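Local coordinates for glycoside Hydrolase (Bacteroides uniformis, PDB 5T99), which probably hydrolyses galactosidic linkages in agarose-derived saccharides, being a family 2 glycoside hydrolase of a gut bacterium that binds the galactose mimic galacto-isofagomine, at residues R175-V180 against L280-F285; Y181-G186 against E204-N209; F217-S222 against L270-Y275; A232-N237 against T248-N253. All coordinates share one frame; numbering follows the deposited sequence.

Contact 1. Residues R175-V180 against L280-F285; sequences RVDNKV and LTDTYF
The carboxylates of Asp177 and Asp282 meet almost at right angles, their planes 79° apart, whereas the amide of Asn178 has Thr281 O nearly in its plane. Here strand 172-177 of the sugar-binding domain runs out and the chain turns into the next domain, the immunoglobulin-like beta sandwich of family 2 enzymes; the last strand of that sandwich's four-stranded sheet receives it. The amide bond is nearly straight: Asn178 ND2 donates to Thr281 O at 2.8 Å, with 167° at the hydrogen. Thr281 also donates in return, from OG1 to Val180 O at 2.8 Å, two residues past Asn178 and from above the carbonyl plane; its chi1 of 71° sets the hydroxyl between the backbone N and C, facing the linker. Asp177 OD1 and Asp282 OD1 lie only 3.0 Å apart, two buried acceptors with no bond between them. Arg104 forms a salt bridge with Asp177 OD2, and Ile182 N donates to Asp282 OD2, so the mutual repulsion is probably offset in part. Water 1 sits at the same junction, 2.6 Å from Asp177 OD1. On the other flank water 2 accepts from Asn178 N at 3.0 Å and lies 2.6 Å from Thr281 O.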
# COMPACT_ATOMS: atom_id res chain seq x y z
N ARG A 175 15.60 11.29 17.44
CA ARG A 175 14.99 11.08 18.75
C ARG A 175 15.97 11.54 19.82
O ARG A 175 17.07 10.97 19.95
CB ARG A 175 14.61 9.61 18.94
CG ARG A 175 13.38 9.21 18.13
CD ARG A 175 13.34 7.73 17.78
NE ARG A 175 12.42 7.47 16.67
CZ ARG A 175 12.36 6.33 15.97
NH1 ARG A 175 13.16 5.28 16.25
NH2 ARG A 175 11.48 6.23 14.96
N VAL A 176 15.60 12.58 20.55
CA VAL A 176 16.42 13.13 21.60
C VAL A 176 15.66 12.88 22.89
O VAL A 176 14.57 13.42 23.08
CB VAL A 176 16.66 14.64 21.39
CG1 VAL A 176 17.42 15.25 22.58
CG2 VAL A 176 17.44 14.86 20.10
N ASP A 177 16.22 12.04 23.76
CA ASP A 177 15.57 11.68 25.02
C ASP A 177 16.44 12.00 26.24
O ASP A 177 17.66 12.09 26.13
CB ASP A 177 15.23 10.19 25.01
CG ASP A 177 14.04 9.87 24.12
OD1 ASP A 177 12.93 9.76 24.65
OD2 ASP A 177 14.23 9.75 22.89
N ASN A 178 15.79 12.18 27.39
CA ASN A 178 16.47 12.14 28.69
C ASN A 178 16.83 10.69 28.99
O ASN A 178 16.40 9.79 28.27
CB ASN A 178 15.59 12.71 29.80
CG ASN A 178 15.25 14.17 29.57
OD1 ASN A 178 16.14 15.01 29.48
ND2 ASN A 178 13.97 14.47 29.44
N LYS A 179 17.62 10.46 30.03
CA LYS A 179 18.16 9.13 30.30
C LYS A 179 17.17 8.11 30.91
O LYS A 179 17.52 6.92 31.06
CB LYS A 179 19.43 9.25 31.13
CG LYS A 179 20.57 9.88 30.35
CD LYS A 179 21.84 9.97 31.17
CE LYS A 179 22.92 10.75 30.43
NZ LYS A 179 24.27 10.46 30.96
N VAL A 180 15.96 8.56 31.26
CA VAL A 180 14.84 7.67 31.54
C VAL A 180 13.78 7.89 30.46
O VAL A 180 13.19 8.97 30.37
CB VAL A 180 14.24 7.91 32.94
CG1 VAL A 180 13.21 6.84 33.27
CG2 VAL A 180 15.34 7.92 34.00
N LEU A 280 8.95 15.41 34.60
CA LEU A 280 8.69 14.70 33.35
C LEU A 280 10.01 14.36 32.66
O LEU A 280 10.84 15.24 32.48
CB LEU A 280 7.87 15.60 32.41
CG LEU A 280 7.44 15.05 31.04
CD1 LEU A 280 6.44 13.92 31.18
CD2 LEU A 280 6.82 16.17 30.21
N THR A 281 10.20 13.10 32.28
CA THR A 281 11.38 12.69 31.53
C THR A 281 11.13 12.36 30.06
O THR A 281 12.06 12.43 29.25
CB THR A 281 12.07 11.47 32.16
OG1 THR A 281 11.27 10.30 31.98
CG2 THR A 281 12.32 11.72 33.63
N ASP A 282 9.91 11.96 29.71
CA ASP A 282 9.60 11.53 28.35
C ASP A 282 8.11 11.56 28.04
O ASP A 282 7.28 11.43 28.94
CB ASP A 282 10.13 10.10 28.14
CG ASP A 282 10.19 9.71 26.67
OD1 ASP A 282 10.24 10.60 25.80
OD2 ASP A 282 10.18 8.49 26.41
N THR A 283 7.80 11.78 26.76
CA THR A 283 6.44 11.78 26.25
C THR A 283 6.46 10.95 24.99
O THR A 283 7.31 11.15 24.14
CB THR A 283 5.95 13.20 25.92
OG1 THR A 283 5.96 14.02 27.10
CG2 THR A 283 4.52 13.17 25.36
N TYR A 284 5.50 10.03 24.87
CA TYR A 284 5.48 9.04 23.79
C TYR A 284 4.05 8.79 23.36
O TYR A 284 3.21 8.40 24.17
CB TYR A 284 6.11 7.75 24.31
CG TYR A 284 6.37 6.66 23.29
CD1 TYR A 284 7.63 6.54 22.67
CD2 TYR A 284 5.39 5.73 22.96
CE1 TYR A 284 7.89 5.52 21.76
CE2 TYR A 284 5.64 4.72 22.04
CZ TYR A 284 6.89 4.61 21.45
OH TYR A 284 7.14 3.61 20.54
N PHE A 285 3.79 8.99 22.07
CA PHE A 285 2.46 8.87 21.51
C PHE A 285 2.28 7.55 20.76
O PHE A 285 3.22 7.05 20.13
CB PHE A 285 2.19 10.05 20.57
CG PHE A 285 2.03 11.37 21.29
CD1 PHE A 285 0.78 11.76 21.80
CD2 PHE A 285 3.11 12.23 21.44
CE1 PHE A 285 0.61 12.97 22.44
CE2 PHE A 285 2.95 13.45 22.09
CZ PHE A 285 1.70 13.82 22.60
O HOH W 1 11.13 8.06 23.89
O HOH W 2 12.87 11.94 26.86

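Contact 2. Residues Y181-G186 against E204-N209; sequences YIPEHG and ETTVKN. With EDO (1,2-ethanediol), chain K.
Two torsions bring Tyr181 and Lys208 together: chi1 of 68° swings the tyrosine ring between its own backbone N and C, while chi1 of -173° carries Lys208 CG away from its backbone N, and the two side chains then run side by side in the same direction. They belong to the beta hairpin 180-194/198-209 of the immunoglobulin-like domain, where they form an antiparallel hydrogen-bonded pair. Lys208 CB stands over one ring face, 4.2 Å from the centroid of Tyr181 and 22° off the normal, a CH-pi contact. In the backbone, Lys208 N donates to Tyr181 O at 2.7 Å and Tyr181 N to Lys208 O at 3.1 Å. Replacing Tyr181 by an alanine would probably strip Lys208 CB and CG of the ring they lie against and leave that part of the chain less restrained, although the backbone bonds could persist.

Beyond Ile182 the regular ladder stops. Pro183 to Gly186 make a type II turn that loops out of the pairing, and the strand rejoins where Thr206 N donates to Gly186 O at 2.8 Å. Pro183 crosses Thr206 at about a right angle, its CG 3.8 Å from Thr206 CG2, and Ile182 CA brings its hydrogen toward Thr206 O. At Gly186 any beta carbon would come about 2.5 Å from Ile182 CG2, too close to fit. At the other end of segment 204-209, Glu204 OE1 accepts a hydrogen bond of 2.8 Å from O1 of a 1,2-ethanediol, probably a crystallisation additive.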
# COMPACT_ATOMS: atom_id res chain seq x y z
N TYR A 181 13.53 6.86 29.66
CA TYR A 181 12.67 7.01 28.48
C TYR A 181 12.13 5.69 27.95
O TYR A 181 12.65 4.60 28.26
CB TYR A 181 13.44 7.70 27.34
CG TYR A 181 14.56 6.82 26.79
CD1 TYR A 181 14.42 6.14 25.58
CD2 TYR A 181 15.75 6.65 27.50
CE1 TYR A 181 15.43 5.32 25.10
CE2 TYR A 181 16.77 5.83 27.03
CZ TYR A 181 16.61 5.17 25.83
OH TYR A 181 17.63 4.37 25.38
N ILE A 182 11.12 5.82 27.10
CA ILE A 182 10.52 4.71 26.36
C ILE A 182 11.33 4.46 25.07
O ILE A 182 11.36 5.33 24.21
CB ILE A 182 9.04 5.02 26.05
CG1 ILE A 182 8.24 5.12 27.36
CG2 ILE A 182 8.42 3.97 25.14
CD1 ILE A 182 6.95 5.90 27.23
N PRO A 183 11.98 3.28 24.93
CA PRO A 183 12.76 2.94 23.72
C PRO A 183 11.85 2.59 22.56
O PRO A 183 10.63 2.67 22.71
CB PRO A 183 13.58 1.73 24.15
CG PRO A 183 12.71 1.06 25.17
CD PRO A 183 11.96 2.15 25.88
N GLU A 184 12.42 2.23 21.40
CA GLU A 184 11.59 2.13 20.20
C GLU A 184 10.58 1.00 20.32
O GLU A 184 10.86 -0.02 20.94
CB GLU A 184 12.39 2.03 18.88
CG GLU A 184 13.31 0.84 18.74
CD GLU A 184 13.67 0.51 17.28
OE1 GLU A 184 13.24 1.24 16.32
OE2 GLU A 184 14.39 -0.48 17.09
N HIS A 185 9.40 1.23 19.75
CA HIS A 185 8.28 0.30 19.85
C HIS A 185 7.94 -0.07 21.29
O HIS A 185 7.54 -1.19 21.57
CB HIS A 185 8.57 -0.95 19.02
CG HIS A 185 9.12 -0.63 17.66
ND1 HIS A 185 10.14 -1.36 17.08
CD2 HIS A 185 8.81 0.35 16.78
CE1 HIS A 185 10.41 -0.85 15.89
NE2 HIS A 185 9.62 0.19 15.69
N GLY A 186 8.08 0.90 22.19
CA GLY A 186 8.04 0.65 23.63
C GLY A 186 6.68 0.66 24.32
O GLY A 186 6.63 0.52 25.55
N GLU A 204 0.97 -2.06 27.80
CA GLU A 204 2.28 -2.45 28.28
C GLU A 204 3.28 -1.35 27.97
O GLU A 204 3.45 -1.00 26.81
CB GLU A 204 2.77 -3.75 27.63
CG GLU A 204 4.05 -4.30 28.26
CD GLU A 204 4.70 -5.34 27.38
OE1 GLU A 204 4.52 -6.54 27.67
OE2 GLU A 204 5.37 -4.97 26.41
N THR A 205 3.94 -0.84 29.01
CA THR A 205 4.93 0.22 28.86
C THR A 205 6.33 -0.37 29.12
O THR A 205 6.53 -1.08 30.11
CB THR A 205 4.67 1.38 29.85
OG1 THR A 205 3.29 1.74 29.80
CG2 THR A 205 5.51 2.60 29.52
N THR A 206 7.27 -0.06 28.24
CA THR A 206 8.68 -0.41 28.39
C THR A 206 9.43 0.88 28.71
O THR A 206 9.28 1.89 28.02
CB THR A 206 9.25 -1.04 27.09
OG1 THR A 206 8.47 -2.18 26.71
CG2 THR A 206 10.71 -1.46 27.27
N VAL A 207 10.25 0.84 29.75
CA VAL A 207 11.05 2.00 30.15
C VAL A 207 12.50 1.59 30.29
O VAL A 207 12.80 0.57 30.91
CB VAL A 207 10.54 2.63 31.47
CG1 VAL A 207 11.39 3.84 31.85
CG2 VAL A 207 9.07 3.02 31.35
N LYS A 208 13.39 2.40 29.71
CA LYS A 208 14.83 2.21 29.79
C LYS A 208 15.41 3.21 30.78
O LYS A 208 15.08 4.40 30.74
CB LYS A 208 15.45 2.41 28.40
CG LYS A 208 16.94 2.08 28.29
CD LYS A 208 17.19 0.58 28.34
CE LYS A 208 18.66 0.23 28.15
NZ LYS A 208 19.48 0.75 29.29
N ASN A 209 16.27 2.71 31.67
CA ASN A 209 16.97 3.54 32.66
C ASN A 209 18.46 3.62 32.29
O ASN A 209 19.25 2.75 32.66
CB ASN A 209 16.80 2.95 34.07
CG ASN A 209 17.44 3.80 35.16
OD1 ASN A 209 18.04 4.84 34.88
ND2 ASN A 209 17.30 3.37 36.41
C1 EDO K . 6.16 -8.16 25.59
O1 EDO K . 6.00 -8.77 26.88
C2 EDO K . 5.87 -9.13 24.45
O2 EDO K . 6.87 -9.03 23.43

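Contact 3. Residues F217-S222 against L270-Y275; sequences FNIRHS and LKTEIY
Six backbone hydrogen bonds join Asn218 to Tyr275, Arg220 to Glu273 and Ser222 to Lys271, two to each pair, as strands 217-222 and 270-275 run antiparallel at 165° with their axes 4.6 Å apart. These are the two central strands of a four-stranded sheet in the immunoglobulin-like sandwich. On the inward face Ile219, His221, Thr272 and Ile274 lie side by side. His221 ND1 and Thr272 OG1 share a 2.8 Å hydrogen bond at the rim of the imidazole, in its plane; Ile219 CG2 lies 3.4 Å above the ring plane, toward its rim, and probably limits its rotation. Ile219 CG1 meets Ile274 CD1 at 3.8 Å.

The outward face is polar. Arg220 and Tyr275 cross at a slant, guanidinium and ring planes 29° apart, and Tyr275 OH stands 3.2 Å above the guanidinium plane, toward its rim, where no N-H points at it. Glu273 OE1 forms only a long salt bridge to Arg220 NH1, 3.8 Å and well out of the guanidinium plane; water 3 donates to that oxygen at 2.7 Å and accepts a weak bond from NH1.

One shell further in, Ile182, Thr205 and Val207 of the facing sheet press on the inward side chains. The chemistry therefore divides by face: one directed His221-Thr272 bond among apolar contacts inside, and outside an Arg220-Glu273 attraction that is probably mostly electrostatic, supplemented by a bridging water.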
# COMPACT_ATOMS: atom_id res chain seq x y z
N PHE A 217 9.64 4.82 38.61
CA PHE A 217 9.16 5.88 37.73
C PHE A 217 7.66 5.78 37.55
O PHE A 217 7.12 4.69 37.41
CB PHE A 217 9.87 5.81 36.38
CG PHE A 217 11.37 5.72 36.50
CD1 PHE A 217 12.11 6.82 36.91
CD2 PHE A 217 12.04 4.54 36.24
CE1 PHE A 217 13.49 6.75 37.03
CE2 PHE A 217 13.43 4.46 36.36
CZ PHE A 217 14.14 5.57 36.75
N ASN A 218 6.99 6.93 37.56
CA ASN A 218 5.54 6.98 37.36
C ASN A 218 5.21 7.13 35.88
O ASN A 218 5.95 7.76 35.13
CB ASN A 218 4.90 8.10 38.18
CG ASN A 218 4.84 7.78 39.67
OD1 ASN A 218 4.80 6.62 40.07
ND2 ASN A 218 4.85 8.81 40.50
N ILE A 219 4.09 6.55 35.48
CA ILE A 219 3.64 6.55 34.10
C ILE A 219 2.22 7.10 34.08
O ILE A 219 1.39 6.62 34.84
CB ILE A 219 3.61 5.13 33.50
CG1 ILE A 219 5.01 4.49 33.56
CG2 ILE A 219 3.11 5.14 32.06
CD1 ILE A 219 4.99 2.98 33.47
N ARG A 220 1.97 8.08 33.22
CA ARG A 220 0.63 8.63 33.02
C ARG A 220 0.19 8.46 31.58
O ARG A 220 0.70 9.13 30.68
CB ARG A 220 0.59 10.10 33.39
CG ARG A 220 -0.82 10.66 33.44
CD ARG A 220 -0.82 12.17 33.55
NE ARG A 220 -0.14 12.61 34.76
CZ ARG A 220 0.27 13.85 35.00
NH1 ARG A 220 0.06 14.83 34.12
NH2 ARG A 220 0.89 14.13 36.15
N HIS A 221 -0.79 7.57 31.39
CA HIS A 221 -1.43 7.35 30.10
C HIS A 221 -2.66 8.24 29.93
O HIS A 221 -3.65 8.03 30.63
CB HIS A 221 -1.89 5.90 29.97
CG HIS A 221 -0.77 4.91 29.99
ND1 HIS A 221 0.27 4.94 29.09
CD2 HIS A 221 -0.55 3.84 30.79
CE1 HIS A 221 1.10 3.95 29.34
NE2 HIS A 221 0.63 3.26 30.37
N SER A 222 -2.59 9.19 29.00
CA SER A 222 -3.75 9.99 28.60
C SER A 222 -4.33 9.47 27.27
O SER A 222 -3.65 9.48 26.23
CB SER A 222 -3.37 11.46 28.46
OG SER A 222 -2.93 11.97 29.71
N LEU A 270 -3.04 7.76 22.27
CA LEU A 270 -2.48 7.52 23.60
C LEU A 270 -1.25 8.39 23.80
O LEU A 270 -0.28 8.24 23.06
CB LEU A 270 -2.08 6.05 23.77
CG LEU A 270 -1.25 5.69 25.01
CD1 LEU A 270 -2.06 5.94 26.28
CD2 LEU A 270 -0.77 4.24 24.93
N LYS A 271 -1.28 9.26 24.80
CA LYS A 271 -0.10 10.02 25.22
C LYS A 271 0.42 9.38 26.50
O LYS A 271 -0.30 9.32 27.50
CB LYS A 271 -0.50 11.47 25.47
CG LYS A 271 0.58 12.44 25.98
CD LYS A 271 -0.10 13.66 26.62
CE LYS A 271 0.54 14.98 26.22
NZ LYS A 271 -0.38 16.13 26.49
N THR A 272 1.65 8.89 26.46
CA THR A 272 2.27 8.25 27.62
C THR A 272 3.42 9.14 28.12
O THR A 272 4.36 9.43 27.36
CB THR A 272 2.79 6.83 27.28
OG1 THR A 272 1.69 5.99 26.91
CG2 THR A 272 3.51 6.19 28.47
N GLU A 273 3.34 9.55 29.38
CA GLU A 273 4.33 10.43 30.01
C GLU A 273 5.04 9.64 31.10
O GLU A 273 4.39 8.93 31.87
CB GLU A 273 3.64 11.67 30.59
CG GLU A 273 3.22 12.67 29.50
CD GLU A 273 2.20 13.71 29.94
OE1 GLU A 273 1.42 13.47 30.88
OE2 GLU A 273 2.16 14.79 29.31
N ILE A 274 6.37 9.73 31.13
CA ILE A 274 7.17 9.11 32.18
C ILE A 274 7.62 10.19 33.17
O ILE A 274 8.04 11.28 32.74
CB ILE A 274 8.41 8.42 31.58
CG1 ILE A 274 8.00 7.43 30.48
CG2 ILE A 274 9.23 7.73 32.68
CD1 ILE A 274 7.06 6.34 30.94
N TYR A 275 7.55 9.89 34.47
CA TYR A 275 8.00 10.82 35.50
C TYR A 275 9.02 10.20 36.43
O TYR A 275 8.88 9.03 36.81
CB TYR A 275 6.85 11.37 36.34
CG TYR A 275 5.87 12.17 35.55
CD1 TYR A 275 5.99 13.55 35.43
CD2 TYR A 275 4.81 11.54 34.89
CE1 TYR A 275 5.09 14.29 34.69
CE2 TYR A 275 3.91 12.26 34.15
CZ TYR A 275 4.04 13.62 34.04
OH TYR A 275 3.13 14.31 33.28
O HOH W 3 -0.31 15.52 31.11

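Contact 4. Residues A232-N237 against T248-N253; sequences AILNDN and TLAYIN
Asp236 and Thr248 reach for each other from opposite directions. Thr248 OG1 donates to Asp236 OD2 at 2.7 Å, meeting the oxygen on its syn side, 29° out of the carboxylate plane. Chi1 of 178° points the threonine hydroxyl away from its own backbone N and across to the partner strand, while Asp236 OD1 takes a weak bond from Asn237 N that may limit how far the carboxylate twists.

The other side chains interleave along the same seam: Ala232, Ile252, Leu234, Ala250, Asp236 and Thr248 follow one another, taken in turn from the two strands. Ile252 inserts its extended arm between Ala232 and Leu234, with CD1 3.8 Å from Ala232 CB and equally far from Leu234 CB. Leu234 fills the next place, its CD2 3.6 Å from Ala250 CB and its CD1 lodged 3.3 Å from Tyr251 O.

These strands are the outer strands of the two sheets of the immunoglobulin-like sandwich, 230-240 of one and 245-255 of the other. They run antiparallel at 162°, but with axes 7.3 Å apart, and the one hydrogen bond between these segments is the side-chain bond of Thr248 to Asp236; each strand pairs by backbone with its inner neighbour instead. Ala250 CB stands 3.6 Å from Asp236 OD2. An alanine in place of Asp236 would probably leave the Thr248 hydroxyl without its carboxylate acceptor and open a gap beside Ala250.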
# COMPACT_ATOMS: atom_id res chain seq x y z
N ALA A 232 -9.74 9.85 29.36
CA ALA A 232 -9.39 8.92 30.43
C ALA A 232 -7.90 8.98 30.69
O ALA A 232 -7.12 9.25 29.78
CB ALA A 232 -9.80 7.49 30.07
N ILE A 233 -7.53 8.76 31.95
CA ILE A 233 -6.13 8.73 32.37
C ILE A 233 -5.89 7.47 33.20
O ILE A 233 -6.64 7.18 34.14
CB ILE A 233 -5.74 10.00 33.17
CG1 ILE A 233 -5.61 11.19 32.20
CG2 ILE A 233 -4.43 9.79 33.94
CD1 ILE A 233 -5.33 12.52 32.87
N LEU A 234 -4.85 6.72 32.82
CA LEU A 234 -4.48 5.49 33.51
C LEU A 234 -3.08 5.71 34.05
O LEU A 234 -2.16 6.05 33.29
CB LEU A 234 -4.50 4.28 32.58
CG LEU A 234 -3.93 2.96 33.14
CD1 LEU A 234 -4.63 2.50 34.42
CD2 LEU A 234 -3.98 1.88 32.07
N ASN A 235 -2.92 5.51 35.35
CA ASN A 235 -1.64 5.60 36.00
C ASN A 235 -1.03 4.21 36.19
O ASN A 235 -1.74 3.20 36.37
CB ASN A 235 -1.76 6.35 37.33
CG ASN A 235 -1.80 7.85 37.14
OD1 ASN A 235 -0.79 8.47 36.79
ND2 ASN A 235 -2.96 8.45 37.35
N ASP A 236 0.29 4.16 36.13
CA ASP A 236 1.05 2.93 36.32
C ASP A 236 2.41 3.34 36.85
O ASP A 236 2.67 4.53 37.03
CB ASP A 236 1.14 2.17 34.98
CG ASP A 236 1.52 0.71 35.15
OD1 ASP A 236 1.56 0.22 36.31
OD2 ASP A 236 1.80 0.04 34.11
N ASN A 237 3.27 2.37 37.15
CA ASN A 237 4.65 2.65 37.48
C ASN A 237 5.52 1.44 37.26
O ASN A 237 5.03 0.32 37.14
CB ASN A 237 4.77 3.12 38.94
CG ASN A 237 4.17 2.13 39.92
OD1 ASN A 237 4.77 1.10 40.22
ND2 ASN A 237 2.97 2.42 40.39
N THR A 248 5.87 -3.01 32.33
CA THR A 248 4.74 -2.99 33.23
C THR A 248 3.46 -2.99 32.42
O THR A 248 3.42 -2.47 31.31
CB THR A 248 4.79 -1.77 34.19
OG1 THR A 248 3.63 -1.76 35.03
CG2 THR A 248 4.89 -0.45 33.41
N LEU A 249 2.42 -3.56 33.02
CA LEU A 249 1.11 -3.72 32.40
C LEU A 249 0.02 -3.13 33.30
O LEU A 249 0.02 -3.34 34.51
CB LEU A 249 0.83 -5.20 32.17
CG LEU A 249 1.24 -5.75 30.81
CD1 LEU A 249 1.30 -7.27 30.85
CD2 LEU A 249 0.27 -5.28 29.73
N ALA A 250 -0.91 -2.41 32.67
CA ALA A 250 -2.07 -1.85 33.35
C ALA A 250 -3.24 -1.84 32.37
O ALA A 250 -3.05 -2.02 31.18
CB ALA A 250 -1.76 -0.43 33.79
N TYR A 251 -4.45 -1.60 32.87
CA TYR A 251 -5.63 -1.51 32.01
C TYR A 251 -6.57 -0.43 32.54
O TYR A 251 -6.53 -0.06 33.72
CB TYR A 251 -6.38 -2.85 31.93
CG TYR A 251 -7.07 -3.18 33.22
CD1 TYR A 251 -8.42 -2.88 33.42
CD2 TYR A 251 -6.35 -3.72 34.29
CE1 TYR A 251 -9.04 -3.14 34.64
CE2 TYR A 251 -6.96 -3.98 35.50
CZ TYR A 251 -8.30 -3.69 35.67
OH TYR A 251 -8.89 -3.96 36.86
N ILE A 252 -7.43 0.05 31.66
CA ILE A 252 -8.41 1.06 32.01
C ILE A 252 -9.69 0.81 31.21
O ILE A 252 -9.62 0.39 30.04
CB ILE A 252 -7.85 2.48 31.77
CG1 ILE A 252 -8.84 3.54 32.26
CG2 ILE A 252 -7.49 2.70 30.30
CD1 ILE A 252 -8.26 4.94 32.36
N ASN A 253 -10.83 1.04 31.85
CA ASN A 253 -12.15 0.93 31.23
C ASN A 253 -12.43 2.18 30.40
O ASN A 253 -12.11 3.30 30.82
CB ASN A 253 -13.26 0.79 32.29
CG ASN A 253 -13.16 -0.50 33.10
OD1 ASN A 253 -12.67 -1.54 32.64
ND2 ASN A 253 -13.67 -0.44 34.32

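In the fold
Contacts 2 to 4 lie within one beta sandwich, and contact 1 ties it to the sugar-binding domain. Contact 3 is the core of one sheet, which contact 1 extends through Tyr284 N to Thr272 O at 2.8 Å and contact 4 through His221 N to Leu234 O at 2.8 Å. Contact 2 lies in the facing sheet, which strand 248-253 continues through Thr205 N to Thr248 O at 2.9 Å. The sheets meet where Ile182 CD1 touches Ile274 CD1 at 3.7 Å. Centres of contacts 1 and 4, at opposite margins, are about 19 Å apart. No contact includes a residue of the galacto-isofagomine pocket, which draws largely on the barrel domain.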